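Local coordinates for RNA-binding protein, putative (PDB 6E4O) that binds and remodels RNA in kinetoplastid RNA editing, using several surfaces of the RNA recognition motif domain that this chain represents, at residues R25-V30 / A52-E57; L58-S61 / A66-F69. One frame throughout, in Å; residues are numbered along the deposited sequence.

How the contacts relate
Contacts 1 and 2 follow one another along the chain and lie with their centres about 12 Å apart, both inside the same RNA recognition motif. Contact 1 sets the loop after helix 17-24 against helix 48-57, so it joins the connection that leaves one helix to the other helix. Contact 2 begins where helix 48-57 ends and lays the turn that follows it along strand 66-70, an inner strand of the antiparallel sheet. Leu58 links them by packing: its CD1 lies on Ala27 CB at 3.8 Å, and its CD2 meets Gln26 NE2. Together they illustrate how a small alpha/beta domain ties the loop after one helix to the other helix, and then to its sheet.

Contact 1 (R25-V30 / A52-E57); sequences RQAGEV and ARAITE
Arg53 holds CG anti to its own backbone N (chi1 -174°), continues extended through chi2 and bends at chi3 (-59°), a course that carries its methylenes along the carbonyl of Ala27 before the guanidinium turns back toward its own helix. Arg53 CD comes closest, 3.5 Å from Ala27 O, while Arg53 CG lies 4.1 Å from the same oxygen. The guanidinium presents its edge to this carbonyl, which sits near the plane of the group, but Arg53 NE remains 4.2 Å from Ala27 O. One turn further along helix 48-57, Arg53 NH2 forms a salt bridge of 3.2 Å with Glu57 OE2, which is consistent with the bend at chi3.

Beside the arginine stem lies the apolar part of the contact. Ala27 CB points at the helix and meets Ala54 CB at 3.6 Å, with Ala54 N at the same distance of 3.6 Å. The two backbones can come this near, 5.0 Å between Ala27 CA and Ala54 CA, because both side chains end at a methyl. The two methyls are buried, with Leu58 packing on Ala27 and Phe45 of the sheet, on strand 40-45, packing on Ala54.

Within the RNA recognition motif, whose two helices pack on one face of the antiparallel sheet, the contact thus joins the loop after helix 17-24 to helix 48-57. Its chemistry implies a small apolar contact of two methyls, flanked by the Arg53 methylenes, with the arginine charge directed to Glu57 and a nearby guanidinium that may still polarise the Ala27 carbonyl modestly.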
ATOM      1  N   ARG A  25      -0.987  -2.302  -7.132  1.00 11.80           N
ATOM      2  CA  ARG A  25      -0.885  -3.346  -8.148  1.00 14.15           C
ATOM      3  C   ARG A  25       0.287  -3.062  -9.081  1.00 13.04           C
ATOM      4  O   ARG A  25       0.692  -3.920  -9.857  1.00 14.85           O
ATOM      5  CB  ARG A  25      -2.180  -3.483  -8.955  1.00 18.57           C
ATOM      6  CG  ARG A  25      -3.281  -4.262  -8.248  1.00 21.18           C
ATOM      7  CD  ARG A  25      -4.239  -4.876  -9.262  1.00 28.74           C
ATOM      8  NE  ARG A  25      -5.096  -3.875  -9.881  1.00 36.78           N
ATOM      9  CZ  ARG A  25      -5.515  -3.914 -11.141  1.00 34.06           C
ATOM     10  NH1 ARG A  25      -5.149  -4.905 -11.952  1.00 29.89           N
ATOM     11  NH2 ARG A  25      -6.298  -2.948 -11.594  1.00 36.81           N
ATOM     12  N   GLN A  26       0.827  -1.848  -9.008  1.00 12.38           N
ATOM     13  CA  GLN A  26       2.047  -1.527  -9.737  1.00 14.74           C
ATOM     14  C   GLN A  26       3.200  -2.415  -9.281  1.00 12.81           C
ATOM     15  O   GLN A  26       4.157  -2.630 -10.023  1.00 12.04           O
ATOM     16  CB  GLN A  26       2.453  -0.076  -9.497  1.00 12.55           C
ATOM     17  CG  GLN A  26       1.552   0.964 -10.152  1.00 14.28           C
ATOM     18  CD  GLN A  26       2.066   2.361  -9.890  1.00 18.76           C
ATOM     19  OE1 GLN A  26       2.949   2.844 -10.592  1.00 17.93           O
ATOM     20  NE2 GLN A  26       1.537   3.004  -8.854  1.00 17.37           N
ATOM     21  N   ALA A  27       3.114  -2.905  -8.046  1.00 13.92           N
ATOM     22  CA  ALA A  27       4.187  -3.708  -7.469  1.00 13.66           C
ATOM     23  C   ALA A  27       3.881  -5.198  -7.510  1.00 14.95           C
ATOM     24  O   ALA A  27       4.792  -6.021  -7.509  1.00 16.69           O
ATOM     25  CB  ALA A  27       4.454  -3.280  -6.046  1.00 12.17           C
ATOM     26  N   GLY A  28       2.603  -5.552  -7.539  1.00 14.95           N
ATOM     27  CA  GLY A  28       2.244  -6.958  -7.575  1.00 18.44           C
ATOM     28  C   GLY A  28       0.813  -7.221  -7.174  1.00 15.89           C
ATOM     29  O   GLY A  28       0.035  -6.293  -7.007  1.00 18.12           O
ATOM     30  N   GLU A  29       0.467  -8.497  -7.023  1.00 13.62           N
ATOM     31  CA  GLU A  29      -0.902  -8.874  -6.698  1.00 16.94           C
ATOM     32  C   GLU A  29      -1.181  -8.688  -5.206  1.00 15.36           C
ATOM     33  O   GLU A  29      -0.392  -9.085  -4.363  1.00 15.42           O
ATOM     34  CB  GLU A  29      -1.179 -10.317  -7.129  1.00 26.95           C
ATOM     35  CG  GLU A  29      -2.594 -10.796  -6.844  1.00 43.25           C
ATOM     36  CD  GLU A  29      -2.900 -12.138  -7.496  1.00 59.73           C
ATOM     37  OE1 GLU A  29      -1.969 -12.763  -8.051  1.00 60.96           O
ATOM     38  OE2 GLU A  29      -4.076 -12.563  -7.457  1.00 67.49           O
ATOM     39  N   VAL A  30      -2.318  -8.082  -4.896  1.00 16.78           N
ATOM     40  CA  VAL A  30      -2.674  -7.766  -3.518  1.00 16.14           C
ATOM     41  C   VAL A  30      -3.706  -8.757  -2.979  1.00 18.50           C
ATOM     42  O   VAL A  30      -4.738  -8.983  -3.604  1.00 18.58           O
ATOM     43  CB  VAL A  30      -3.232  -6.325  -3.433  1.00 16.89           C
ATOM     44  CG1 VAL A  30      -3.721  -6.014  -2.026  1.00 15.96           C
ATOM     45  CG2 VAL A  30      -2.170  -5.324  -3.883  1.00 15.84           C
ATOM     46  N   ALA A  52       8.491  -6.307  -1.424  1.00  8.83           N
ATOM     47  CA  ALA A  52       9.799  -5.668  -1.564  1.00  8.36           C
ATOM     48  C   ALA A  52       9.793  -4.617  -2.668  1.00 13.37           C
ATOM     49  O   ALA A  52      10.361  -3.528  -2.514  1.00 10.39           O
ATOM     50  CB  ALA A  52      10.862  -6.717  -1.848  1.00  9.14           C
ATOM     51  N   ARG A  53       9.160  -4.959  -3.783  1.00 12.59           N
ATOM     52  CA  ARG A  53       9.024  -4.044  -4.911  1.00 11.52           C
ATOM     53  C   ARG A  53       8.208  -2.806  -4.530  1.00 11.53           C
ATOM     54  O   ARG A  53       8.538  -1.683  -4.938  1.00 12.92           O
ATOM     55  CB  ARG A  53       8.380  -4.777  -6.091  1.00 10.11           C
ATOM     56  CG  ARG A  53       8.314  -3.964  -7.382  1.00 16.80           C
ATOM     57  CD  ARG A  53       7.861  -4.828  -8.549  1.00 19.57           C
ATOM     58  NE  ARG A  53       8.758  -5.958  -8.781  1.00 20.69           N
ATOM     59  CZ  ARG A  53       9.892  -5.886  -9.471  1.00 22.08           C
ATOM     60  NH1 ARG A  53      10.646  -6.967  -9.626  1.00 23.98           N
ATOM     61  NH2 ARG A  53      10.275  -4.735 -10.009  1.00 27.73           N
ATOM     62  N   ALA A  54       7.149  -2.994  -3.743  1.00 12.47           N
ATOM     63  CA  ALA A  54       6.316  -1.865  -3.339  1.00 13.89           C
ATOM     64  C   ALA A  54       7.111  -0.891  -2.481  1.00 14.80           C
ATOM     65  O   ALA A  54       7.135   0.304  -2.746  1.00 11.40           O
ATOM     66  CB  ALA A  54       5.041  -2.339  -2.602  1.00 10.52           C
ATOM     67  N   ILE A  55       7.770  -1.398  -1.446  1.00 11.47           N
ATOM     68  CA  ILE A  55       8.570  -0.542  -0.586  1.00 10.43           C
ATOM     69  C   ILE A  55       9.735   0.099  -1.356  1.00 12.55           C
ATOM     70  O   ILE A  55      10.049   1.279  -1.176  1.00 14.55           O
ATOM     71  CB  ILE A  55       9.090  -1.341   0.622  1.00 10.85           C
ATOM     72  CG1 ILE A  55       7.904  -1.722   1.521  1.00 15.14           C
ATOM     73  CG2 ILE A  55      10.137  -0.546   1.395  1.00 17.19           C
ATOM     74  CD1 ILE A  55       8.232  -2.773   2.542  1.00 15.14           C
ATOM     75  N   THR A  56      10.357  -0.673  -2.237  1.00  9.31           N
ATOM     76  CA  THR A  56      11.513  -0.195  -2.986  1.00 13.22           C
ATOM     77  C   THR A  56      11.104   0.883  -3.992  1.00 13.90           C
ATOM     78  O   THR A  56      11.693   1.961  -4.044  1.00 14.71           O
ATOM     79  CB  THR A  56      12.214  -1.339  -3.738  1.00 14.62           C
ATOM     80  OG1 THR A  56      12.761  -2.263  -2.788  1.00 15.14           O
ATOM     81  CG2 THR A  56      13.356  -0.792  -4.604  1.00 13.33           C
ATOM     82  N   GLU A  57      10.080   0.593  -4.779  1.00 13.25           N
ATOM     83  CA  GLU A  57       9.781   1.428  -5.938  1.00  9.73           C
ATOM     84  C   GLU A  57       8.585   2.357  -5.778  1.00  9.76           C
ATOM     85  O   GLU A  57       8.398   3.258  -6.587  1.00 10.99           O
ATOM     86  CB  GLU A  57       9.611   0.555  -7.186  1.00 12.77           C
ATOM     87  CG  GLU A  57      10.833  -0.303  -7.482  1.00 14.96           C
ATOM     88  CD  GLU A  57      10.849  -0.834  -8.899  1.00 17.94           C
ATOM     89  OE1 GLU A  57      10.287  -0.163  -9.798  1.00 16.01           O
ATOM     90  OE2 GLU A  57      11.435  -1.914  -9.113  1.00 17.95           O
TER

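Contact 2 (L58-S61 / A66-F69); sequences LQAS and ATLF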
ATOM      1  N   LEU A  58       7.783   2.174  -4.733  1.00 11.45           N
ATOM      2  CA  LEU A  58       6.587   3.008  -4.593  1.00  8.66           C
ATOM      3  C   LEU A  58       6.633   3.874  -3.338  1.00 11.95           C
ATOM      4  O   LEU A  58       5.656   4.514  -2.989  1.00 12.85           O
ATOM      5  CB  LEU A  58       5.310   2.145  -4.614  1.00  9.93           C
ATOM      6  CG  LEU A  58       5.019   1.333  -5.891  1.00  9.50           C
ATOM      7  CD1 LEU A  58       3.761   0.484  -5.705  1.00 13.03           C
ATOM      8  CD2 LEU A  58       4.833   2.258  -7.107  1.00 12.00           C
ATOM      9  N   GLN A  59       7.785   3.902  -2.679  1.00  9.89           N
ATOM     10  CA  GLN A  59       7.965   4.740  -1.505  1.00  9.50           C
ATOM     11  C   GLN A  59       7.736   6.199  -1.871  1.00 10.16           C
ATOM     12  O   GLN A  59       8.222   6.667  -2.904  1.00 11.24           O
ATOM     13  CB  GLN A  59       9.372   4.562  -0.940  1.00  9.98           C
ATOM     14  CG  GLN A  59       9.635   5.320   0.359  1.00  9.53           C
ATOM     15  CD  GLN A  59       8.738   4.840   1.481  1.00 11.93           C
ATOM     16  OE1 GLN A  59       7.549   5.172   1.526  1.00 12.29           O
ATOM     17  NE2 GLN A  59       9.292   4.032   2.371  1.00 16.72           N
ATOM     18  N   ALA A  60       6.992   6.904  -1.027  1.00  9.78           N
ATOM     19  CA  ALA A  60       6.740   8.327  -1.218  1.00 11.14           C
ATOM     20  C   ALA A  60       6.086   8.651  -2.563  1.00 15.04           C
ATOM     21  O   ALA A  60       6.254   9.749  -3.099  1.00 12.81           O
ATOM     22  CB  ALA A  60       8.028   9.120  -1.039  1.00 11.91           C
ATOM     23  N   SER A  61       5.330   7.702  -3.108  1.00 12.29           N
ATOM     24  CA  SER A  61       4.551   7.972  -4.306  1.00 13.50           C
ATOM     25  C   SER A  61       3.238   8.663  -3.949  1.00 11.30           C
ATOM     26  O   SER A  61       2.687   8.466  -2.878  1.00 11.10           O
ATOM     27  CB  SER A  61       4.288   6.691  -5.105  1.00 17.19           C
ATOM     28  OG  SER A  61       3.610   5.725  -4.322  1.00 14.75           O
ATOM     29  N   ALA A  66      -1.894  12.709  -2.204  1.00 13.80           N
ATOM     30  CA  ALA A  66      -1.210  12.505  -0.930  1.00 13.17           C
ATOM     31  C   ALA A  66      -0.004  11.585  -1.087  1.00 13.26           C
ATOM     32  O   ALA A  66      -0.090  10.556  -1.754  1.00 14.23           O
ATOM     33  CB  ALA A  66      -2.179  11.915   0.098  1.00 13.38           C
ATOM     34  N   THR A  67       1.108  11.949  -0.449  1.00 14.38           N
ATOM     35  CA  THR A  67       2.330  11.152  -0.504  1.00 16.19           C
ATOM     36  C   THR A  67       2.272  10.026   0.512  1.00 13.60           C
ATOM     37  O   THR A  67       2.036  10.267   1.698  1.00 14.84           O
ATOM     38  CB  THR A  67       3.560  12.001  -0.183  1.00 20.23           C
ATOM     39  OG1 THR A  67       3.664  13.048  -1.149  1.00 22.19           O
ATOM     40  CG2 THR A  67       4.821  11.152  -0.213  1.00 14.14           C
ATOM     41  N   LEU A  68       2.507   8.802   0.053  1.00 10.89           N
ATOM     42  CA  LEU A  68       2.407   7.635   0.931  1.00  9.62           C
ATOM     43  C   LEU A  68       3.754   7.259   1.516  1.00 13.82           C
ATOM     44  O   LEU A  68       4.782   7.380   0.853  1.00 13.27           O
ATOM     45  CB  LEU A  68       1.850   6.436   0.167  1.00 11.79           C
ATOM     46  CG  LEU A  68       0.540   6.617  -0.598  1.00 14.93           C
ATOM     47  CD1 LEU A  68       0.162   5.309  -1.244  1.00 15.40           C
ATOM     48  CD2 LEU A  68      -0.565   7.115   0.313  1.00 15.24           C
ATOM     49  N   PHE A  69       3.729   6.777   2.757  1.00 11.98           N
ATOM     50  CA  PHE A  69       4.909   6.240   3.411  1.00  9.36           C
ATOM     51  C   PHE A  69       4.668   4.745   3.597  1.00  8.61           C
ATOM     52  O   PHE A  69       3.620   4.351   4.111  1.00 11.58           O
ATOM     53  CB  PHE A  69       5.127   6.927   4.762  1.00  7.59           C
ATOM     54  CG  PHE A  69       6.279   6.372   5.550  1.00 15.79           C
ATOM     55  CD1 PHE A  69       7.512   7.002   5.536  1.00 14.25           C
ATOM     56  CD2 PHE A  69       6.128   5.220   6.308  1.00 14.12           C
ATOM     57  CE1 PHE A  69       8.583   6.498   6.264  1.00 14.11           C
ATOM     58  CE2 PHE A  69       7.197   4.711   7.039  1.00 16.20           C
ATOM     59  CZ  PHE A  69       8.419   5.347   7.017  1.00 18.03           C
TER
HETATM   60  O   HOH W   1       4.576  11.887  -3.978  1.00 26.75           O
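A type II beta turn from Leu58 to Ser61, directly after helix 48-57, leads the chain of this RNA recognition motif toward strand 62-63 and lies along strand 66-70. Leu58 O closes the turn with two bonds arriving on the same face of its plane, from Ser61 N at 3.2 Å and Ser61 OG at 2.7 Å. The hydroxyl is also bonded to His23 of helix 17-24.

Across the contact, Leu68 N donates to Ser61 O at 3.0 Å, nearly straight at 163°. Leu68 CG also comes to 3.6 Å of Ser61 O, and the leucine continues inward to Leu20 and His23. One residue earlier, Ala60 offers its CA-H to Leu68 O, with 3.0 Å between Ala60 CA and Leu68 O, while Thr67 CG2 lies 3.5 Å from Ala60 O and touches the Ala60 methyl.

Gln59 starts away from the strand but curls back: CG is anti to the backbone N (chi1 -176°) and the chain then bends at chi2 (63°). This brings Gln59 OE1 to 3.4 Å from Phe69 CA, obliquely to the Phe69 ring. There OE1 accepts a hydrogen bond from Leu70 N and a weak one from Ala60 N. A water bridges Ala60 O, to which it donates at 2.9 Å, and Thr67 OG1.

The chemistry implies that the turn is held to the strand by one firm backbone bond, a CA-H...O contact and a side-chain acceptor, Gln59 OE1, which takes the N-H of Leu70.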